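Local atomic coordinates of alpha-galacturonidase (Bacillus subtilis, PDB entry 3FEF), a protein that hydrolyses alpha-1,4-linked galacturonides such as di-galacturonate, releasing alpha-D-galacturonate with the help of NAD(+) and manganese. Residues L84-H96 with L292-E304. Numbering follows the deposited sequence.
Sequences LPGSLDDMEVDVH and LTPISFRKQDRAE. With SO4 (sulfate ion), chain E.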
loop_
_atom_site.group_PDB
_atom_site.type_symbol
_atom_site.label_atom_id
_atom_site.label_comp_id
_atom_site.label_asym_id
_atom_site.label_seq_id
_atom_site.Cartn_x
_atom_site.Cartn_y
_atom_site.Cartn_z
ATOM N N LEU A 84 -21.896 -27.212 -11.867
ATOM C CA LEU A 84 -22.793 -26.977 -10.751
ATOM C C LEU A 84 -22.139 -27.601 -9.527
ATOM O O LEU A 84 -21.856 -28.799 -9.517
ATOM C CB LEU A 84 -24.150 -27.631 -11.011
ATOM C CG LEU A 84 -25.107 -27.606 -9.816
ATOM C CD1 LEU A 84 -25.609 -26.181 -9.529
ATOM C CD2 LEU A 84 -26.272 -28.573 -10.037
ATOM N N PRO A 85 -21.844 -26.775 -8.510
ATOM C CA PRO A 85 -21.295 -27.239 -7.232
ATOM C C PRO A 85 -22.368 -27.908 -6.383
ATOM O O PRO A 85 -23.067 -27.236 -5.627
ATOM C CB PRO A 85 -20.836 -25.949 -6.547
ATOM C CG PRO A 85 -20.906 -24.864 -7.608
ATOM C CD PRO A 85 -21.919 -25.308 -8.598
ATOM N N GLY A 86 -22.500 -29.220 -6.510
ATOM C CA GLY A 86 -23.548 -29.957 -5.802
ATOM C C GLY A 86 -24.740 -30.217 -6.697
ATOM O O GLY A 86 -24.757 -29.788 -7.848
ATOM N N SER A 87 -25.737 -30.917 -6.173
ATOM C CA SER A 87 -26.916 -31.272 -6.947
ATOM C C SER A 87 -27.990 -30.216 -6.763
ATOM O O SER A 87 -27.873 -29.338 -5.905
ATOM C CB SER A 87 -27.466 -32.605 -6.449
ATOM O OG SER A 87 -27.694 -32.534 -5.042
ATOM N N LEU A 88 -29.061 -30.326 -7.537
ATOM C CA LEU A 88 -30.201 -29.437 -7.357
ATOM C C LEU A 88 -30.888 -29.706 -6.016
ATOM O O LEU A 88 -31.544 -28.825 -5.457
ATOM C CB LEU A 88 -31.181 -29.551 -8.526
ATOM C CG LEU A 88 -30.694 -28.980 -9.865
ATOM C CD1 LEU A 88 -31.720 -29.212 -10.942
ATOM C CD2 LEU A 88 -30.341 -27.484 -9.771
ATOM N N ASP A 89 -30.724 -30.913 -5.482
ATOM C CA ASP A 89 -31.201 -31.190 -4.121
ATOM C C ASP A 89 -30.429 -30.365 -3.079
ATOM O O ASP A 89 -31.022 -29.817 -2.158
ATOM C CB ASP A 89 -31.138 -32.689 -3.792
ATOM C CG ASP A 89 -31.985 -33.533 -4.740
ATOM O OD1 ASP A 89 -33.088 -33.087 -5.140
ATOM O OD2 ASP A 89 -31.547 -34.643 -5.100
ATOM N N ASP A 90 -29.115 -30.257 -3.232
ATOM C CA ASP A 90 -28.333 -29.399 -2.344
ATOM C C ASP A 90 -28.837 -27.960 -2.430
ATOM O O ASP A 90 -28.949 -27.261 -1.423
ATOM C CB ASP A 90 -26.854 -29.453 -2.705
ATOM C CG ASP A 90 -26.246 -30.809 -2.441
ATOM O OD1 ASP A 90 -26.786 -31.541 -1.584
ATOM O OD2 ASP A 90 -25.229 -31.149 -3.087
HETATM N N MSE A 91 -29.179 -27.541 -3.640
HETATM C CA MSE A 91 -29.590 -26.166 -3.877
HETATM C C MSE A 91 -30.930 -25.828 -3.227
HETATM O O MSE A 91 -31.126 -24.710 -2.733
HETATM C CB MSE A 91 -29.619 -25.874 -5.377
HETATM C CG MSE A 91 -29.483 -24.412 -5.686
HETATM SE SE MSE A 91 -29.099 -24.050 -7.568
HETATM C CE MSE A 91 -29.324 -22.097 -7.485
ATOM N N GLU A 92 -31.845 -26.793 -3.227
ATOM C CA GLU A 92 -33.126 -26.639 -2.566
ATOM C C GLU A 92 -32.912 -26.228 -1.102
ATOM O O GLU A 92 -33.641 -25.394 -0.553
ATOM C CB GLU A 92 -33.913 -27.947 -2.659
ATOM C CG GLU A 92 -35.389 -27.843 -2.273
ATOM C CD GLU A 92 -36.166 -29.120 -2.602
ATOM O OE1 GLU A 92 -36.091 -29.580 -3.767
ATOM O OE2 GLU A 92 -36.846 -29.668 -1.702
ATOM N N VAL A 93 -31.902 -26.818 -0.476
ATOM C CA VAL A 93 -31.463 -26.404 0.852
ATOM C C VAL A 93 -30.832 -24.995 0.819
ATOM O O VAL A 93 -31.299 -24.105 1.510
ATOM C CB VAL A 93 -30.488 -27.423 1.458
ATOM C CG1 VAL A 93 -30.016 -26.959 2.846
ATOM C CG2 VAL A 93 -31.153 -28.800 1.537
ATOM N N ASP A 94 -29.801 -24.783 0.006
ATOM C CA ASP A 94 -29.220 -23.434 -0.126
ATOM C C ASP A 94 -30.331 -22.379 -0.195
ATOM O O ASP A 94 -30.362 -21.426 0.570
ATOM C CB ASP A 94 -28.387 -23.296 -1.411
ATOM C CG ASP A 94 -27.211 -24.249 -1.472
ATOM O OD1 ASP A 94 -26.853 -24.826 -0.431
ATOM O OD2 ASP A 94 -26.631 -24.410 -2.569
ATOM N N VAL A 95 -31.239 -22.558 -1.138
ATOM C CA VAL A 95 -32.194 -21.514 -1.481
ATOM C C VAL A 95 -33.442 -21.457 -0.596
ATOM O O VAL A 95 -33.941 -20.379 -0.331
ATOM C CB VAL A 95 -32.587 -21.609 -2.977
ATOM C CG1 VAL A 95 -33.523 -20.481 -3.366
ATOM C CG2 VAL A 95 -31.321 -21.589 -3.847
ATOM N N HIS A 96 -33.950 -22.592 -0.128
ATOM C CA HIS A 96 -35.263 -22.575 0.548
ATOM C C HIS A 96 -35.289 -22.763 2.069
ATOM O O HIS A 96 -36.170 -22.216 2.753
ATOM C CB HIS A 96 -36.249 -23.540 -0.139
ATOM C CG HIS A 96 -36.610 -23.123 -1.529
ATOM N ND1 HIS A 96 -37.425 -22.043 -1.790
ATOM C CD2 HIS A 96 -36.233 -23.613 -2.735
ATOM C CE1 HIS A 96 -37.554 -21.898 -3.096
ATOM N NE2 HIS A 96 -36.841 -22.838 -3.693
ATOM N N LEU A 292 -38.411 -14.261 -7.744
ATOM C CA LEU A 292 -37.450 -15.151 -7.142
ATOM C C LEU A 292 -37.344 -16.320 -8.106
ATOM O O LEU A 292 -38.221 -16.515 -8.928
ATOM C CB LEU A 292 -37.953 -15.629 -5.788
ATOM C CG LEU A 292 -38.507 -14.588 -4.820
ATOM C CD1 LEU A 292 -38.973 -15.294 -3.564
ATOM C CD2 LEU A 292 -37.467 -13.506 -4.477
ATOM N N THR A 293 -36.266 -17.079 -8.033
ATOM C CA THR A 293 -36.149 -18.307 -8.806
ATOM C C THR A 293 -36.174 -19.495 -7.854
ATOM O O THR A 293 -35.168 -19.788 -7.207
ATOM C CB THR A 293 -34.830 -18.355 -9.587
ATOM O OG1 THR A 293 -34.777 -17.259 -10.501
ATOM C CG2 THR A 293 -34.698 -19.676 -10.360
ATOM N N PRO A 294 -37.317 -20.191 -7.777
ATOM C CA PRO A 294 -37.459 -21.322 -6.862
ATOM C C PRO A 294 -36.717 -22.513 -7.428
ATOM O O PRO A 294 -36.533 -22.594 -8.645
ATOM C CB PRO A 294 -38.974 -21.596 -6.869
ATOM C CG PRO A 294 -39.574 -20.747 -8.018
ATOM C CD PRO A 294 -38.421 -20.118 -8.759
ATOM N N ILE A 295 -36.300 -23.451 -6.585
ATOM C CA ILE A 295 -35.516 -24.571 -7.110
ATOM C C ILE A 295 -36.313 -25.469 -8.053
ATOM O O ILE A 295 -35.738 -26.167 -8.878
ATOM C CB ILE A 295 -34.885 -25.414 -6.013
ATOM C CG1 ILE A 295 -33.904 -24.553 -5.211
ATOM C CG2 ILE A 295 -34.157 -26.618 -6.620
ATOM C CD1 ILE A 295 -32.982 -23.700 -6.084
ATOM N N SER A 296 -37.634 -25.449 -7.925
ATOM C CA SER A 296 -38.492 -26.242 -8.793
ATOM C C SER A 296 -38.383 -25.744 -10.234
ATOM O O SER A 296 -38.414 -26.532 -11.179
ATOM C CB SER A 296 -39.937 -26.142 -8.320
ATOM O OG SER A 296 -40.348 -24.790 -8.358
ATOM N N PHE A 297 -38.246 -24.430 -10.401
ATOM C CA PHE A 297 -38.072 -23.891 -11.726
ATOM C C PHE A 297 -36.834 -24.510 -12.358
ATOM O O PHE A 297 -36.838 -24.855 -13.541
ATOM C CB PHE A 297 -37.942 -22.370 -11.719
ATOM C CG PHE A 297 -37.580 -21.809 -13.065
ATOM C CD1 PHE A 297 -38.565 -21.457 -13.971
ATOM C CD2 PHE A 297 -36.258 -21.683 -13.442
ATOM C CE1 PHE A 297 -38.239 -20.964 -15.224
ATOM C CE2 PHE A 297 -35.927 -21.199 -14.694
ATOM C CZ PHE A 297 -36.921 -20.838 -15.584
ATOM N N ARG A 298 -35.776 -24.668 -11.569
ATOM C CA ARG A 298 -34.518 -25.175 -12.110
ATOM C C ARG A 298 -34.604 -26.645 -12.436
ATOM O O ARG A 298 -33.940 -27.112 -13.356
ATOM C CB ARG A 298 -33.336 -24.913 -11.153
ATOM C CG ARG A 298 -33.068 -23.417 -10.930
ATOM C CD ARG A 298 -31.842 -23.146 -10.055
ATOM N NE ARG A 298 -31.752 -21.724 -9.743
ATOM C CZ ARG A 298 -31.111 -20.838 -10.494
ATOM N NH1 ARG A 298 -31.095 -19.557 -10.150
ATOM N NH2 ARG A 298 -30.479 -21.232 -11.580
ATOM N N LYS A 299 -35.384 -27.390 -11.660
ATOM C CA LYS A 299 -35.547 -28.811 -11.952
ATOM C C LYS A 299 -36.360 -28.964 -13.228
ATOM O O LYS A 299 -35.985 -29.722 -14.126
ATOM C CB LYS A 299 -36.171 -29.556 -10.775
ATOM C CG LYS A 299 -35.186 -29.725 -9.628
ATOM C CD LYS A 299 -35.754 -30.526 -8.473
ATOM C CE LYS A 299 -34.633 -30.907 -7.518
ATOM N NZ LYS A 299 -35.139 -31.129 -6.129
ATOM N N GLN A 300 -37.433 -28.187 -13.322
ATOM C CA GLN A 300 -38.250 -28.151 -14.525
ATOM C C GLN A 300 -37.418 -27.741 -15.744
ATOM O O GLN A 300 -37.400 -28.437 -16.759
ATOM C CB GLN A 300 -39.423 -27.183 -14.349
ATOM C CG GLN A 300 -40.280 -27.045 -15.585
ATOM C CD GLN A 300 -41.518 -26.187 -15.354
ATOM O OE1 GLN A 300 -42.252 -25.867 -16.299
ATOM N NE2 GLN A 300 -41.759 -25.808 -14.092
ATOM N N ASP A 301 -36.727 -26.612 -15.637
ATOM C CA ASP A 301 -35.912 -26.144 -16.749
ATOM C C ASP A 301 -34.952 -27.229 -17.205
ATOM O O ASP A 301 -34.765 -27.451 -18.399
ATOM C CB ASP A 301 -35.120 -24.898 -16.365
ATOM C CG ASP A 301 -34.523 -24.211 -17.567
ATOM O OD1 ASP A 301 -35.228 -24.099 -18.595
ATOM O OD2 ASP A 301 -33.350 -23.791 -17.494
ATOM N N ARG A 302 -34.342 -27.912 -16.245
ATOM C CA ARG A 302 -33.373 -28.931 -16.585
ATOM C C ARG A 302 -34.030 -30.055 -17.377
ATOM O O ARG A 302 -33.426 -30.616 -18.292
ATOM C CB ARG A 302 -32.718 -29.503 -15.334
ATOM C CG ARG A 302 -31.881 -30.726 -15.646
ATOM C CD ARG A 302 -31.723 -31.601 -14.431
ATOM N NE ARG A 302 -30.580 -31.218 -13.605
ATOM C CZ ARG A 302 -30.437 -31.577 -12.330
ATOM N NH1 ARG A 302 -31.381 -32.302 -11.740
ATOM N NH2 ARG A 302 -29.364 -31.200 -11.643
ATOM N N ALA A 303 -35.262 -30.387 -17.007
ATOM C CA ALA A 303 -35.972 -31.500 -17.636
ATOM C C ALA A 303 -36.375 -31.151 -19.071
ATOM O O ALA A 303 -36.213 -31.958 -19.970
ATOM C CB ALA A 303 -37.197 -31.917 -16.805
ATOM N N GLU A 304 -36.873 -29.943 -19.296
ATOM C CA GLU A 304 -37.164 -29.550 -20.665
ATOM C C GLU A 304 -35.892 -29.332 -21.508
ATOM O O GLU A 304 -35.922 -29.503 -22.726
ATOM C CB GLU A 304 -38.130 -28.354 -20.723
ATOM C CG GLU A 304 -37.532 -27.007 -20.385
ATOM C CD GLU A 304 -38.598 -25.998 -19.963
ATOM O OE1 GLU A 304 -38.270 -24.795 -19.817
ATOM O OE2 GLU A 304 -39.767 -26.413 -19.772
HETATM S S SO4 E . -29.411 -18.354 -13.343
HETATM O O1 SO4 E . -29.951 -18.760 -14.636
HETATM O O2 SO4 E . -30.485 -18.028 -12.413
HETATM O O3 SO4 E . -28.566 -17.184 -13.545
HETATM O O4 SO4 E . -28.602 -19.433 -12.795
#
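The H96 ring meets P294 and I295 with its edge: its NE2 accepts from I295 N at 3.0 Å, the donor in the ring plane and the N-H...N angle 167°. This bond engages a backbone N-H in the first turn of helix 295-314, where no preceding turn supplies a carbonyl. V95 CG1 lies over the centre of one ring face, and E99 holds ND1, fixing the ring's rotation from both nitrogens. Selenomethionine M91 sets CE over one face of the R298 guanidinium, 3.3 Å from R298 NE. A sulfate, probably from the crystallisation liquor, lies at the edge, its O2 accepting from R298 NH1 at 2.8 Å and its O4 from NH2. R271 also binds this anion, which marks an anion site near the active site: the R298 side chain lies about 8 Å from that of N147, predicted to bind substrate, and about 10 Å from the magnesium ion. Between these groups I295 is a knob among M91, E92, V95 and H96; with CG1 beside the backbone N (chi1 -62°), its CD1 reaches V95 CG2 at 3.5 Å, a tight fit. K299, extended beyond CG, runs past L88 to place NZ 3.0 Å from both D89 OD1 and E92 OE1, each met nearly along its C-O bond. A methionine at K299 would probably leave these two carboxylates without their shared positive mate and facing each other's charge. The axes of helix segments 88-96 and 295-304 approach to 10.0 Å at 155°, nearly antiparallel, joining the Rossmann-type family 4 region to the C-terminal family region. Helix 88-96, which follows strand 78-81 of the parallel sheet, is backed by helix 112-136 through M91 on R118, D94 on I117 and a D94-R121 salt bridge.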